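Geranylgeranyl pyrophosphate synthetase (Pyrococcus horikoshii, PDB 1WY0) probably condenses isopentenyl diphosphate with an allylic diphosphate to build geranylgeranyl diphosphate, as a homodimeric, all-helical prenyltransferase would. Local coordinates at residues R39-A44 with P99-I104; L83-I88 with M109-G114; A136-V141 with G190-D195. All coordinates share one frame; numbering follows the deposited sequence.

Contact 1 (R39-A44 with P99-I104)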
loop_
_atom_site.group_PDB
_atom_site.type_symbol
_atom_site.label_atom_id
_atom_site.label_comp_id
_atom_site.label_asym_id
_atom_site.label_seq_id
_atom_site.Cartn_x
_atom_site.Cartn_y
_atom_site.Cartn_z
ATOM N N ARG A 39 -14.150 1.644 3.836
ATOM C CA ARG A 39 -14.864 2.429 4.839
ATOM C C ARG A 39 -15.166 1.662 6.121
ATOM O O ARG A 39 -15.388 2.266 7.165
ATOM C CB ARG A 39 -16.191 2.941 4.261
ATOM C CG ARG A 39 -16.076 4.209 3.429
ATOM C CD ARG A 39 -17.269 4.354 2.474
ATOM N NE ARG A 39 -18.542 4.471 3.178
ATOM C CZ ARG A 39 -19.111 5.623 3.518
ATOM N NH1 ARG A 39 -18.526 6.771 3.216
ATOM N NH2 ARG A 39 -20.260 5.624 4.181
ATOM N N HIS A 40 -15.169 0.335 6.050
ATOM C CA HIS A 40 -15.504 -0.483 7.208
ATOM C C HIS A 40 -14.823 -0.116 8.536
ATOM O O HIS A 40 -15.504 0.124 9.538
ATOM C CB HIS A 40 -15.265 -1.964 6.892
ATOM C CG HIS A 40 -15.801 -2.891 7.941
ATOM N ND1 HIS A 40 -17.145 -2.993 8.226
ATOM C CD2 HIS A 40 -15.173 -3.730 8.798
ATOM C CE1 HIS A 40 -17.323 -3.851 9.213
ATOM N NE2 HIS A 40 -16.142 -4.314 9.579
ATOM N N TYR A 41 -13.495 -0.071 8.579
ATOM C CA TYR A 41 -12.863 0.271 9.854
ATOM C C TYR A 41 -13.065 1.731 10.249
ATOM O O TYR A 41 -13.342 2.023 11.408
ATOM C CB TYR A 41 -11.375 -0.090 9.850
ATOM C CG TYR A 41 -11.115 -1.582 9.989
ATOM C CD1 TYR A 41 -12.146 -2.466 10.314
ATOM C CD2 TYR A 41 -9.838 -2.101 9.803
ATOM C CE1 TYR A 41 -11.909 -3.827 10.446
ATOM C CE2 TYR A 41 -9.588 -3.457 9.933
ATOM C CZ TYR A 41 -10.621 -4.319 10.253
ATOM O OH TYR A 41 -10.361 -5.671 10.376
ATOM N N PRO A 42 -12.924 2.668 9.294
ATOM C CA PRO A 42 -13.118 4.087 9.606
ATOM C C PRO A 42 -14.515 4.356 10.187
ATOM O O PRO A 42 -14.684 5.238 11.028
ATOM C CB PRO A 42 -12.911 4.756 8.253
ATOM C CG PRO A 42 -11.832 3.911 7.655
ATOM C CD PRO A 42 -12.316 2.511 7.963
ATOM N N LEU A 43 -15.504 3.589 9.728
ATOM C CA LEU A 43 -16.905 3.682 10.140
ATOM C C LEU A 43 -17.149 3.055 11.519
ATOM O O LEU A 43 -18.184 3.228 12.147
ATOM C CB LEU A 43 -17.765 2.953 9.094
ATOM C CG LEU A 43 -18.269 3.858 7.969
ATOM C CD1 LEU A 43 -19.178 3.097 7.000
ATOM C CD2 LEU A 43 -19.088 5.046 8.476
ATOM N N ALA A 44 -16.168 2.256 11.975
ATOM C CA ALA A 44 -16.337 1.627 13.273
ATOM C C ALA A 44 -16.409 2.678 14.387
ATOM O O ALA A 44 -16.753 2.395 15.528
ATOM C CB ALA A 44 -15.158 0.683 13.503
ATOM N N PRO A 99 -17.004 -8.313 12.432
ATOM C CA PRO A 99 -16.059 -9.089 11.630
ATOM C C PRO A 99 -14.995 -8.195 10.974
ATOM O O PRO A 99 -15.214 -7.021 10.718
ATOM C CB PRO A 99 -16.864 -9.809 10.550
ATOM C CG PRO A 99 -18.330 -9.807 10.983
ATOM C CD PRO A 99 -18.364 -8.534 11.948
ATOM N N THR A 100 -13.797 -8.776 10.741
ATOM C CA THR A 100 -12.741 -8.016 10.075
ATOM C C THR A 100 -12.996 -7.891 8.563
ATOM O O THR A 100 -13.809 -8.589 7.974
ATOM C CB THR A 100 -11.397 -8.704 10.328
ATOM O OG1 THR A 100 -11.529 -10.108 10.108
ATOM C CG2 THR A 100 -10.950 -8.462 11.771
ATOM N N VAL A 101 -12.284 -6.928 7.947
ATOM C CA VAL A 101 -12.499 -6.679 6.525
ATOM C C VAL A 101 -12.277 -7.943 5.696
ATOM O O VAL A 101 -13.063 -8.301 4.828
ATOM C CB VAL A 101 -11.525 -5.592 6.083
ATOM C CG1 VAL A 101 -11.622 -5.393 4.572
ATOM C CG2 VAL A 101 -11.851 -4.287 6.787
ATOM N N HIS A 102 -11.192 -8.673 5.921
ATOM C CA HIS A 102 -10.921 -9.853 5.105
ATOM C C HIS A 102 -11.957 -10.975 5.246
ATOM O O HIS A 102 -12.231 -11.694 4.289
ATOM C CB HIS A 102 -9.501 -10.368 5.378
ATOM C CG HIS A 102 -9.330 -11.028 6.711
ATOM N ND1 HIS A 102 -8.865 -10.355 7.823
ATOM C CD2 HIS A 102 -9.599 -12.290 7.119
ATOM C CE1 HIS A 102 -8.861 -11.172 8.861
ATOM N NE2 HIS A 102 -9.301 -12.353 8.460
ATOM N N ARG A 103 -12.558 -11.113 6.422
ATOM C CA ARG A 103 -13.568 -12.145 6.611
ATOM C C ARG A 103 -14.864 -11.811 5.888
ATOM O O ARG A 103 -15.550 -12.707 5.393
ATOM C CB ARG A 103 -13.856 -12.356 8.096
ATOM C CG ARG A 103 -12.714 -12.984 8.876
ATOM C CD ARG A 103 -13.204 -13.397 10.246
ATOM N NE ARG A 103 -14.376 -14.265 10.135
ATOM C CZ ARG A 103 -15.384 -14.275 11.001
ATOM N NH1 ARG A 103 -15.368 -13.463 12.053
ATOM N NH2 ARG A 103 -16.412 -15.089 10.804
ATOM N N ILE A 104 -15.204 -10.527 5.823
ATOM C CA ILE A 104 -16.424 -10.094 5.152
ATOM C C ILE A 104 -16.311 -10.048 3.632
ATOM O O ILE A 104 -17.199 -10.525 2.919
ATOM C CB ILE A 104 -16.848 -8.681 5.590
ATOM C CG1 ILE A 104 -17.118 -8.634 7.094
ATOM C CG2 ILE A 104 -18.095 -8.259 4.831
ATOM C CD1 ILE A 104 -17.513 -7.236 7.576
#

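Contact 2 (L83-I88 with M109-G114)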
loop_
_atom_site.group_PDB
_atom_site.type_symbol
_atom_site.label_atom_id
_atom_site.label_comp_id
_atom_site.label_asym_id
_atom_site.label_seq_id
_atom_site.Cartn_x
_atom_site.Cartn_y
_atom_site.Cartn_z
ATOM N N LEU A 83 -4.324 -1.599 9.817
ATOM C CA LEU A 83 -5.205 -2.500 10.550
ATOM C C LEU A 83 -5.790 -3.578 9.636
ATOM O O LEU A 83 -5.924 -4.740 9.994
ATOM C CB LEU A 83 -6.333 -1.668 11.162
ATOM C CG LEU A 83 -5.839 -0.726 12.260
ATOM C CD1 LEU A 83 -6.988 -0.011 12.975
ATOM C CD2 LEU A 83 -5.042 -1.449 13.346
ATOM N N VAL A 84 -6.182 -3.141 8.425
ATOM C CA VAL A 84 -6.762 -4.077 7.470
ATOM C C VAL A 84 -5.770 -5.178 7.091
ATOM O O VAL A 84 -6.071 -6.364 7.099
ATOM C CB VAL A 84 -7.162 -3.289 6.220
ATOM C CG1 VAL A 84 -7.682 -4.241 5.144
ATOM C CG2 VAL A 84 -8.245 -2.286 6.565
ATOM N N HIS A 85 -4.555 -4.740 6.712
ATOM C CA HIS A 85 -3.540 -5.695 6.280
ATOM C C HIS A 85 -3.049 -6.570 7.437
ATOM O O HIS A 85 -2.802 -7.761 7.298
ATOM C CB HIS A 85 -2.370 -4.910 5.688
ATOM C CG HIS A 85 -2.680 -4.540 4.262
ATOM N ND1 HIS A 85 -1.779 -3.961 3.430
ATOM C CD2 HIS A 85 -3.877 -4.724 3.561
ATOM C CE1 HIS A 85 -2.419 -3.804 2.255
ATOM N NE2 HIS A 85 -3.676 -4.252 2.305
ATOM N N ASP A 86 -2.868 -5.923 8.603
ATOM C CA ASP A 86 -2.381 -6.656 9.766
ATOM C C ASP A 86 -3.387 -7.710 10.237
ATOM O O ASP A 86 -3.040 -8.756 10.766
ATOM C CB ASP A 86 -2.116 -5.650 10.886
ATOM C CG ASP A 86 -0.749 -5.013 10.678
ATOM O OD1 ASP A 86 -0.108 -5.346 9.680
ATOM O OD2 ASP A 86 -0.348 -4.190 11.497
ATOM N N ASP A 87 -4.681 -7.381 10.064
ATOM C CA ASP A 87 -5.717 -8.327 10.463
ATOM C C ASP A 87 -5.686 -9.588 9.595
ATOM O O ASP A 87 -6.058 -10.675 10.020
ATOM C CB ASP A 87 -7.074 -7.631 10.335
ATOM C CG ASP A 87 -7.402 -6.931 11.645
ATOM O OD1 ASP A 87 -6.530 -6.903 12.515
ATOM O OD2 ASP A 87 -8.514 -6.428 11.785
ATOM N N ILE A 88 -5.267 -9.394 8.345
ATOM C CA ILE A 88 -5.171 -10.502 7.395
ATOM C C ILE A 88 -4.052 -11.420 7.853
ATOM O O ILE A 88 -4.182 -12.642 7.852
ATOM C CB ILE A 88 -4.806 -10.027 5.957
ATOM C CG1 ILE A 88 -5.969 -9.266 5.330
ATOM C CG2 ILE A 88 -4.445 -11.232 5.094
ATOM C CD1 ILE A 88 -5.670 -8.697 3.970
ATOM N N MET A 109 -9.925 -8.693 -1.629
ATOM C CA MET A 109 -10.551 -7.381 -1.562
ATOM C C MET A 109 -10.042 -6.604 -0.338
ATOM O O MET A 109 -9.973 -5.373 -0.360
ATOM C CB MET A 109 -12.075 -7.514 -1.516
ATOM C CG MET A 109 -12.816 -6.172 -1.652
ATOM S SD MET A 109 -12.435 -5.321 -3.219
ATOM C CE MET A 109 -13.141 -6.520 -4.426
ATOM N N ALA A 110 -9.672 -7.322 0.719
ATOM C CA ALA A 110 -9.138 -6.681 1.924
ATOM C C ALA A 110 -7.763 -6.088 1.614
ATOM O O ALA A 110 -7.422 -4.997 2.071
ATOM C CB ALA A 110 -9.028 -7.697 3.046
ATOM N N ILE A 111 -6.963 -6.810 0.842
ATOM C CA ILE A 111 -5.654 -6.301 0.482
ATOM C C ILE A 111 -5.879 -5.004 -0.288
ATOM O O ILE A 111 -5.290 -3.964 0.045
ATOM C CB ILE A 111 -4.903 -7.283 -0.406
ATOM C CG1 ILE A 111 -4.406 -8.456 0.425
ATOM C CG2 ILE A 111 -3.748 -6.582 -1.093
ATOM C CD1 ILE A 111 -3.848 -9.645 -0.420
ATOM N N LEU A 112 -6.736 -5.065 -1.312
ATOM C CA LEU A 112 -7.040 -3.881 -2.112
ATOM C C LEU A 112 -7.600 -2.717 -1.293
ATOM O O LEU A 112 -7.289 -1.572 -1.587
ATOM C CB LEU A 112 -8.032 -4.213 -3.224
ATOM C CG LEU A 112 -7.422 -4.889 -4.448
ATOM C CD1 LEU A 112 -8.490 -5.029 -5.495
ATOM C CD2 LEU A 112 -6.232 -4.055 -4.994
ATOM N N ALA A 113 -8.432 -3.002 -0.284
ATOM C CA ALA A 113 -8.996 -1.945 0.545
ATOM C C ALA A 113 -7.860 -1.262 1.306
ATOM O O ALA A 113 -7.824 -0.036 1.412
ATOM C CB ALA A 113 -10.010 -2.516 1.522
ATOM N N GLY A 114 -6.950 -2.067 1.854
ATOM C CA GLY A 114 -5.803 -1.520 2.553
ATOM C C GLY A 114 -5.008 -0.659 1.586
ATOM O O GLY A 114 -4.570 0.416 1.952
#

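Contact 3 (A136-V141 with G190-D195)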
loop_
_atom_site.group_PDB
_atom_site.type_symbol
_atom_site.label_atom_id
_atom_site.label_comp_id
_atom_site.label_asym_id
_atom_site.label_seq_id
_atom_site.Cartn_x
_atom_site.Cartn_y
_atom_site.Cartn_z
ATOM N N ALA A 136 6.622 19.569 1.790
ATOM C CA ALA A 136 7.675 18.620 1.449
ATOM C C ALA A 136 8.229 17.914 2.692
ATOM O O ALA A 136 8.623 16.757 2.667
ATOM C CB ALA A 136 8.793 19.378 0.731
ATOM N N ARG A 137 8.282 18.667 3.805
ATOM C CA ARG A 137 8.825 18.095 5.037
ATOM C C ARG A 137 7.801 17.211 5.759
ATOM O O ARG A 137 8.145 16.357 6.566
ATOM C CB ARG A 137 9.259 19.249 5.949
ATOM C CG ARG A 137 10.081 18.755 7.143
ATOM C CD ARG A 137 10.357 19.862 8.174
ATOM N NE ARG A 137 11.070 19.297 9.324
ATOM C CZ ARG A 137 11.347 20.092 10.375
ATOM N NH1 ARG A 137 10.981 21.362 10.375
ATOM N NH2 ARG A 137 11.993 19.579 11.422
ATOM N N VAL A 138 6.521 17.410 5.466
ATOM C CA VAL A 138 5.461 16.606 6.066
ATOM C C VAL A 138 5.379 15.278 5.312
ATOM O O VAL A 138 5.280 14.217 5.919
ATOM C CB VAL A 138 4.089 17.327 5.989
ATOM C CG1 VAL A 138 2.967 16.374 6.392
ATOM C CG2 VAL A 138 4.085 18.539 6.916
ATOM N N LEU A 139 5.427 15.349 3.987
ATOM C CA LEU A 139 5.376 14.159 3.150
ATOM C C LEU A 139 6.510 13.220 3.530
ATOM O O LEU A 139 6.316 12.009 3.594
ATOM C CB LEU A 139 5.510 14.536 1.674
ATOM C CG LEU A 139 5.688 13.396 0.661
ATOM C CD1 LEU A 139 4.438 12.548 0.606
ATOM C CD2 LEU A 139 5.987 13.968 -0.703
ATOM N N GLU A 140 7.685 13.785 3.795
ATOM C CA GLU A 140 8.858 12.996 4.142
ATOM C C GLU A 140 8.830 12.373 5.536
ATOM O O GLU A 140 9.498 11.367 5.784
ATOM C CB GLU A 140 10.131 13.834 3.962
ATOM C CG GLU A 140 11.367 13.218 4.587
ATOM C CD GLU A 140 12.662 13.850 4.096
ATOM O OE1 GLU A 140 12.654 15.057 3.761
ATOM O OE2 GLU A 140 13.692 13.138 4.058
ATOM N N VAL A 141 8.076 12.973 6.448
ATOM C CA VAL A 141 7.958 12.432 7.795
ATOM C C VAL A 141 7.000 11.246 7.729
ATOM O O VAL A 141 7.215 10.209 8.352
ATOM C CB VAL A 141 7.359 13.466 8.776
ATOM C CG1 VAL A 141 6.783 12.751 9.987
ATOM C CG2 VAL A 141 8.425 14.457 9.217
ATOM N N GLY A 190 3.615 19.724 14.989
ATOM C CA GLY A 190 4.535 20.827 15.196
ATOM C C GLY A 190 4.902 21.528 13.899
ATOM O O GLY A 190 4.587 22.705 13.708
ATOM N N ILE A 191 5.561 20.795 13.005
ATOM C CA ILE A 191 6.028 21.319 11.726
ATOM C C ILE A 191 5.009 22.260 11.073
ATOM O O ILE A 191 5.348 23.264 10.462
ATOM C CB ILE A 191 6.310 20.138 10.795
ATOM C CG1 ILE A 191 7.551 19.374 11.265
ATOM C CG2 ILE A 191 6.588 20.653 9.370
ATOM C CD1 ILE A 191 7.903 18.210 10.336
ATOM N N ILE A 192 3.720 21.883 11.183
ATOM C CA ILE A 192 2.690 22.668 10.511
ATOM C C ILE A 192 2.473 24.027 11.178
ATOM O O ILE A 192 1.881 24.938 10.617
ATOM C CB ILE A 192 1.382 21.872 10.537
ATOM C CG1 ILE A 192 1.485 20.648 9.627
ATOM C CG2 ILE A 192 0.229 22.750 10.016
ATOM C CD1 ILE A 192 1.759 21.029 8.171
ATOM N N GLY A 193 2.945 24.141 12.433
ATOM C CA GLY A 193 2.650 25.390 13.126
ATOM C C GLY A 193 3.887 26.054 13.759
ATOM O O GLY A 193 3.790 27.071 14.436
ATOM N N THR A 194 5.073 25.446 13.558
ATOM C CA THR A 194 6.241 26.020 14.225
ATOM C C THR A 194 7.550 25.678 13.507
ATOM O O THR A 194 7.721 24.610 12.936
ATOM C CB THR A 194 6.289 25.484 15.654
ATOM O OG1 THR A 194 7.190 26.286 16.421
ATOM C CG2 THR A 194 6.796 24.037 15.655
ATOM N N ASP A 195 8.479 26.655 13.525
ATOM C CA ASP A 195 9.802 26.414 12.957
ATOM C C ASP A 195 10.859 26.280 14.057
ATOM O O ASP A 195 12.041 26.539 13.867
ATOM C CB ASP A 195 10.157 27.589 12.041
ATOM C CG ASP A 195 9.511 27.382 10.677
ATOM O OD1 ASP A 195 10.039 26.577 9.908
ATOM O OD2 ASP A 195 8.497 28.015 10.403
#

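Contact 1 (R39-A44 with P99-I104)
H40 holds CG anti to its backbone N (chi1 -170°), bringing the imidazole up to P99 and I104, while Y41 places CG anti to the carbonyl carbon (chi1 -75°) and its hydroxyl beside T100 and V101. H40 NE2 donates to P99 O at 3.1 Å. The bond is bent, with an N-H...O angle of 143°, and the acceptor also lies tilted from the ring plane. Over one face of the same ring comes I104, tip to tip, with CD1 4.0 Å from the H40 ring centroid in a CH-pi contact; W105 adds an edge-to-face partner. V101 wedges CG2 over a face of the phenol, 3.7 Å from the Y41 ring centroid. Y41 OH accepts a weak bond from V101 N at 3.3 Å, and T100 CG2 lies 3.2 Å from that oxygen. The hydroxyl of T100 turns instead to the backbone carbonyls of E93 and D92, which share its one proton. Y41 OH also lies very close to D87 OD2 of the family's first aspartate-rich motif, probably a hydrogen bond but doubtfully short. Modest bonds, to the carbonyl ahead of helix 101-105 and its first amide, combine with CH-pi contacts, and Y41 OH may link V101 N to helix 69-90.

Contact 2 (L83-I88 with M109-G114)
H85 NE2 gives its hydrogen to I111 O at 2.8 Å, a nearly straight bond with an N-H...O angle of 167°. The oxygen lies in the imidazole plane, and the nitrogen approaches in the carbonyl plane, on a lone pair. At the other nitrogen, ND1 is hydrogen-bonded to D115 of the second subunit, which fixes the ring's rotation from both ends. G114, without a side chain, lets the ring lie close, NE2 being 3.5 Å from G114 CA. The two segments belong to helices 69-90 and 107-126, which run antiparallel in the all-helical prenyl synthase fold, their local axes 8.6 Å apart at an angle of 150°. H85 directly precedes D86 and D87, the opening pair of the aspartate-rich DDxxD motif; in relatives this motif binds diphosphate through magnesium. Beside the histidine, V84 and I88 carry the apolar part. V84, with CG1 anti to its backbone N (chi1 176°), presses that methyl against A110 O at 3.2 Å, an oxygen that already accepts the helical bond from G114 N. I88 CD1 meets A110 CB at 3.6 Å and I111 CG1 at 3.8 Å, the two isoleucine side chains crossing at about a right angle.

Contact 3 (A136-V141 with G190-D195)
I191 reaches out from helix 167-193 toward R137, V138 and V141 on helix 132-159, and every branch beyond its CB finds a neighbour. CG2 comes first, 4.0 Å from R137 CD and 4.1 Å from V138 CG2, the valine and isoleucine side chains sliding past each other in opposite directions. The other branch, CG1, sits anti to the carbonyl carbon (chi1 -70°) and lies over the centre of one face of the R137 guanidinium, 4.0 Å from R137 CZ. With chi2 at -178° the chain is extended, and CD1 carries on to R137 NE at 3.5 Å and meets V141 CG2 tip to tip at 4.0 Å. The arginine is itself stretched out from CG to NE and crosses the isoleucine obliquely, its CD as well as its NE touching CD1. Next door, V138 CG2 touches I192 CD1 at 3.6 Å, those two side chains crossing at about a right angle.

No hydrogen bond joins the two segments. The charged end of R137 pairs with E197, at the start of the following helix, while D195 is bridged by K134, whose amine also takes I191 O near the end of helix 167-193. I200 of helix 197-224 packs on both R137 and I191. The chemistry implies a joint of van der Waals contact: I191 packs between the two helices with the flat guanidinium over its CG1, the cation's charge answered by a glutamate at its tip, with a lysine that would also suit the negative end of the helix dipole.

Contacts 1 and 2 are neighbours, their centres 9 Å apart, and they touch directly: H102 packs against A110, and its CE1 on D87 O. Along the chain their segments alternate in the order 39-44, 83-88, 99-104, 109-114, so helix 101-105 comes between helices 69-90 and 107-126 in the chain, and it packs on both. Contact 3 comes later and lies apart, with centres 31 Å from contact 1 and 28 Å from contact 2; its nearest atoms are about 15 Å from those of contact 2. Helix 107-126 is followed by helix 132-159, which in contact 3 packs on the end of helix 167-193. The first pair thus gathers around the aspartate-rich motif and, through H85, the dimer interface, whereas contact 3 packs two later helices.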